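Local coordinates for protein ricin B-like lectin (Macrolepiota procera, PDB 4IZX) that binds galactose-containing glycans such as lactose, as a ricin B-like lectin with a beta-trefoil fold, at residues Q123-W126 against T127-G130; E129-H132 against Q133-T136. All coordinates share one frame; numbering follows the deposited sequence.

Contact 1 of 2, residues Q123-W126 against T127-G130; sequences QLWW and TWEG
Trp128 brings the five-membered part of its indole up to the carbonyl of Trp126, with CD1 3.3 Å from Trp126 O. The oxygen lies at the edge of the indole, in the plane of its rings, and meets the carbon CD1, not the ring nitrogen. Trp126 O has a true donor in Gln133 NE2, farther along the chain. A chi1 of 66° sets CG of Trp128 between its own N and carbonyl carbon, which brings CD1 back to the Trp126 carbonyl; on one face of the indole sits Gly130 N, 3.4 Å above the plane and displaced toward the rim. The next neighbour is Trp125, whose CD1 stands 4.2 Å from Trp128 NE1. Their five-membered rings have centroids 6.0 Å apart and planes turned by 67°, an oblique meeting that is neither a stack nor a T-shape. This is where strand 120-126 of the beta-trefoil ends and the chain runs into the loop that leads to its last strand. Trp126, with CG anti to N (chi1 -168°), swings its indole outward along the next peptide, and CD1 comes within 3.4 Å of Thr127 O. Trp126 and Trp128 are exposed, Trp125 partly so, and all three residues touch crystal neighbours, which may influence their orientation. The CB of Thr127 points away from residues 123-126 overall, although it still touches Trp126 C; the side chain touches Arg98 and Phe100 of strand 97-100, and OG1 is hydrogen-bonded to Asn107 OD1. On the strand side, Trp126 N is hydrogen-bonded to Asp72 OD1.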
loop_
_atom_site.group_PDB
_atom_site.type_symbol
_atom_site.label_atom_id
_atom_site.label_comp_id
_atom_site.label_asym_id
_atom_site.label_seq_id
_atom_site.Cartn_x
_atom_site.Cartn_y
_atom_site.Cartn_z
ATOM N N GLN A 123 6.475 -3.355 -3.622
ATOM C CA GLN A 123 6.618 -3.335 -5.048
ATOM C C GLN A 123 5.288 -3.648 -5.731
ATOM O O GLN A 123 4.322 -4.050 -5.067
ATOM C CB GLN A 123 7.718 -4.278 -5.517
ATOM C CG GLN A 123 7.312 -5.720 -5.323
ATOM C CD GLN A 123 8.397 -6.744 -5.582
ATOM O OE1 GLN A 123 9.457 -6.428 -6.143
ATOM N NE2 GLN A 123 8.112 -7.999 -5.236
ATOM N N LEU A 124 5.245 -3.527 -7.048
ATOM C CA LEU A 124 4.210 -4.131 -7.860
ATOM C C LEU A 124 4.611 -5.530 -8.288
ATOM O O LEU A 124 5.783 -5.802 -8.543
ATOM C CB LEU A 124 3.917 -3.341 -9.132
ATOM C CG LEU A 124 3.423 -1.912 -8.901
ATOM C CD1 LEU A 124 3.219 -1.233 -10.251
ATOM C CD2 LEU A 124 2.181 -1.866 -8.053
ATOM N N TRP A 125 3.627 -6.399 -8.436
ATOM C CA TRP A 125 3.833 -7.689 -9.078
ATOM C C TRP A 125 2.515 -8.138 -9.665
ATOM O O TRP A 125 1.426 -7.800 -9.146
ATOM C CB TRP A 125 4.357 -8.735 -8.089
ATOM C CG TRP A 125 5.061 -9.904 -8.749
ATOM C CD1 TRP A 125 4.504 -11.047 -9.244
ATOM C CD2 TRP A 125 6.455 -9.964 -9.052
ATOM N NE1 TRP A 125 5.466 -11.804 -9.850
ATOM C CE2 TRP A 125 6.668 -11.159 -9.770
ATOM C CE3 TRP A 125 7.534 -9.128 -8.780
ATOM C CZ2 TRP A 125 7.925 -11.555 -10.193
ATOM C CZ3 TRP A 125 8.803 -9.529 -9.209
ATOM C CH2 TRP A 125 8.981 -10.729 -9.919
ATOM N N TRP A 126 2.575 -8.937 -10.731
ATOM C CA TRP A 126 1.420 -9.595 -11.278
ATOM C C TRP A 126 0.609 -10.292 -10.189
ATOM O O TRP A 126 1.176 -10.934 -9.317
ATOM C CB TRP A 126 1.916 -10.679 -12.281
ATOM C CG TRP A 126 0.882 -11.260 -13.139
ATOM C CD1 TRP A 126 0.188 -12.414 -12.966
ATOM C CD2 TRP A 126 0.538 -10.759 -14.401
ATOM N NE1 TRP A 126 -0.628 -12.637 -14.064
ATOM C CE2 TRP A 126 -0.460 -11.587 -14.932
ATOM C CE3 TRP A 126 0.949 -9.645 -15.114
ATOM C CZ2 TRP A 126 -0.992 -11.376 -16.197
ATOM C CZ3 TRP A 126 0.379 -9.399 -16.329
ATOM C CH2 TRP A 126 -0.591 -10.250 -16.856
ATOM N N THR A 127 -0.696 -10.193 -10.271
ATOM C CA THR A 127 -1.544 -10.694 -9.235
ATOM C C THR A 127 -1.611 -12.234 -9.215
ATOM O O THR A 127 -1.797 -12.874 -10.252
ATOM C CB THR A 127 -2.943 -10.078 -9.331
ATOM O OG1 THR A 127 -3.667 -10.300 -8.131
ATOM C CG2 THR A 127 -3.761 -10.581 -10.486
ATOM N N TRP A 128 -1.483 -12.801 -8.018
ATOM C CA TRP A 128 -1.666 -14.236 -7.813
ATOM C C TRP A 128 -1.964 -14.449 -6.351
ATOM O O TRP A 128 -2.016 -13.496 -5.551
ATOM C CB TRP A 128 -0.469 -15.051 -8.296
ATOM C CG TRP A 128 0.812 -14.840 -7.534
ATOM C CD1 TRP A 128 1.591 -13.748 -7.550
ATOM C CD2 TRP A 128 1.440 -15.775 -6.667
ATOM N NE1 TRP A 128 2.683 -13.935 -6.748
ATOM C CE2 TRP A 128 2.602 -15.174 -6.183
ATOM C CE3 TRP A 128 1.116 -17.082 -6.228
ATOM C CZ2 TRP A 128 3.453 -15.819 -5.286
ATOM C CZ3 TRP A 128 1.966 -17.698 -5.327
ATOM C CH2 TRP A 128 3.124 -17.076 -4.881
ATOM N N GLU A 129 -2.171 -15.697 -5.936
ATOM C CA GLU A 129 -2.714 -15.964 -4.631
ATOM C C GLU A 129 -1.776 -15.674 -3.459
ATOM O O GLU A 129 -2.230 -15.660 -2.336
ATOM C CB GLU A 129 -3.236 -17.408 -4.564
ATOM C CG GLU A 129 -2.245 -18.482 -4.673
ATOM C CD GLU A 129 -2.891 -19.784 -5.138
ATOM O OE1 GLU A 129 -2.765 -20.758 -4.348
ATOM O OE2 GLU A 129 -3.466 -19.868 -6.305
ATOM N N GLY A 130 -0.488 -15.451 -3.728
ATOM C CA GLY A 130 0.502 -15.202 -2.680
ATOM C C GLY A 130 -0.024 -14.213 -1.642
ATOM O O GLY A 130 -0.415 -13.114 -1.959
#

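Contact 2 of 2, residues E129-H132 against Q133-T136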
loop_
_atom_site.group_PDB
_atom_site.type_symbol
_atom_site.label_atom_id
_atom_site.label_comp_id
_atom_site.label_asym_id
_atom_site.label_seq_id
_atom_site.Cartn_x
_atom_site.Cartn_y
_atom_site.Cartn_z
ATOM N N GLU A 129 -2.171 -15.697 -5.936
ATOM C CA GLU A 129 -2.714 -15.964 -4.631
ATOM C C GLU A 129 -1.776 -15.674 -3.459
ATOM O O GLU A 129 -2.230 -15.660 -2.336
ATOM C CB GLU A 129 -3.236 -17.408 -4.564
ATOM C CG GLU A 129 -2.245 -18.482 -4.673
ATOM C CD GLU A 129 -2.891 -19.784 -5.138
ATOM O OE1 GLU A 129 -2.765 -20.758 -4.348
ATOM O OE2 GLU A 129 -3.466 -19.868 -6.305
ATOM N N GLY A 130 -0.488 -15.451 -3.728
ATOM C CA GLY A 130 0.502 -15.202 -2.680
ATOM C C GLY A 130 -0.024 -14.213 -1.642
ATOM O O GLY A 130 -0.415 -13.114 -1.959
ATOM N N LEU A 131 0.031 -14.604 -0.387
ATOM C CA LEU A 131 -0.609 -13.855 0.679
ATOM C C LEU A 131 0.082 -12.540 0.960
ATOM O O LEU A 131 -0.526 -11.636 1.547
ATOM C CB LEU A 131 -0.655 -14.683 1.943
ATOM C CG LEU A 131 -1.498 -15.925 1.821
ATOM C CD1 LEU A 131 -1.383 -16.671 3.111
ATOM C CD2 LEU A 131 -2.939 -15.570 1.522
ATOM N N HIS A 132 1.343 -12.420 0.553
ATOM C CA HIS A 132 2.081 -11.177 0.656
ATOM C C HIS A 132 1.582 -10.094 -0.273
ATOM O O HIS A 132 2.079 -8.975 -0.191
ATOM C CB HIS A 132 3.560 -11.469 0.435
ATOM C CG HIS A 132 3.836 -12.099 -0.879
ATOM N ND1 HIS A 132 3.567 -13.414 -1.134
ATOM C CD2 HIS A 132 4.338 -11.574 -2.015
ATOM C CE1 HIS A 132 3.903 -13.671 -2.381
ATOM N NE2 HIS A 132 4.344 -12.566 -2.950
ATOM N N GLN A 133 0.597 -10.428 -1.118
ATOM C CA GLN A 133 -0.110 -9.447 -1.940
ATOM C C GLN A 133 -1.440 -9.000 -1.368
ATOM O O GLN A 133 -2.205 -8.311 -2.046
ATOM C CB GLN A 133 -0.341 -9.999 -3.348
ATOM C CG GLN A 133 0.920 -10.452 -4.046
ATOM C CD GLN A 133 0.688 -10.657 -5.518
ATOM O OE1 GLN A 133 -0.440 -10.870 -5.989
ATOM N NE2 GLN A 133 1.755 -10.549 -6.291
ATOM N N THR A 134 -1.753 -9.401 -0.131
ATOM C CA THR A 134 -3.029 -9.077 0.473
ATOM C C THR A 134 -2.801 -8.305 1.775
ATOM O O THR A 134 -1.789 -8.514 2.475
ATOM C CB THR A 134 -3.875 -10.334 0.719
ATOM O OG1 THR A 134 -3.306 -11.181 1.729
ATOM C CG2 THR A 134 -4.075 -11.136 -0.552
ATOM N N TRP A 135 -3.749 -7.427 2.079
ATOM C CA TRP A 135 -3.529 -6.373 3.063
ATOM C C TRP A 135 -4.819 -6.131 3.816
ATOM O O TRP A 135 -5.891 -6.068 3.227
ATOM C CB TRP A 135 -3.122 -5.054 2.365
ATOM C CG TRP A 135 -1.969 -5.178 1.387
ATOM C CD1 TRP A 135 -2.054 -5.557 0.101
ATOM C CD2 TRP A 135 -0.597 -4.978 1.665
ATOM N NE1 TRP A 135 -0.807 -5.600 -0.458
ATOM C CE2 TRP A 135 0.101 -5.221 0.480
ATOM C CE3 TRP A 135 0.118 -4.542 2.789
ATOM C CZ2 TRP A 135 1.479 -5.042 0.378
ATOM C CZ3 TRP A 135 1.494 -4.398 2.687
ATOM C CH2 TRP A 135 2.148 -4.619 1.490
ATOM N N THR A 136 -4.716 -5.896 5.128
ATOM C CA THR A 136 -5.857 -5.363 5.881
ATOM C C THR A 136 -5.762 -3.851 5.947
ATOM O O THR A 136 -4.681 -3.298 5.897
ATOM C CB THR A 136 -5.981 -5.973 7.267
ATOM O OG1 THR A 136 -4.791 -5.708 7.982
ATOM C CG2 THR A 136 -6.233 -7.443 7.163
#
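The QxW motif of ricin B-type lectins, here Gln133-Thr134-Trp135, starts at the end of a short 3-10 turn (residues 131-133). The turn is made by a bond from Gln133 N to Gly130 O, 3.0 Å long with an N-H...O angle of 160°, the donor standing above the carbonyl plane. One residue on, Leu131 O is gripped twice by Thr134: its N is 3.1 Å away, well out of the carbonyl plane, and its OG1 donates at 2.8 Å, closer to that plane. With chi1 at 68°, OG1 sits between N and the carbonyl carbon of Thr134 and can turn back onto the preceding turn, so main chain and side chain of one residue close it together. His132 and Gln133 run side by side in the same direction. CG of Gln133 lies over one face of the imidazole, 4.0 Å above its plane and near the rim, while the ring and the amide are turned 66° apart. Beyond CG the glutamine is extended, which carries its amide into a dense set of polar partners: OE1 accepts from Trp128 N, Arg98 NH1 and Asn107 ND2, and NE2 donates to Asp109 OD2. This buried amide is thus held at both its oxygen and its nitrogen. Trp135 makes a looser contact, CZ2 lying 4.0 Å from His132 O, which itself accepts from Asn14 ND2. With Trp135 the chain enters strand 135-138, an outermost strand of its sheet, antiparallel to strand 9-14; the indole of Trp135 packs on Ile12 and Asn14 of that strand and on Leu110 of strand 106-110.

In the fold
Coming from the N terminus, the chain has laid down strand 9-14 and most of the trefoil before it reaches contact 1, at the end of strand 120-126. Contact 2 follows directly. The two neither nest nor cross: they overlap end to end at Glu129 and Gly130, with centres about 8 Å apart. Contact 1 is a surface bend leaving one four-stranded sheet; contact 2 is the buried turn that delivers the chain to the other, beside strand 9-14. The side chain of Gln133 spans both, closing the loop 126-133 through polar bonds to its backbone. Strands 97-100 and 106-110 supply further partners to both contacts.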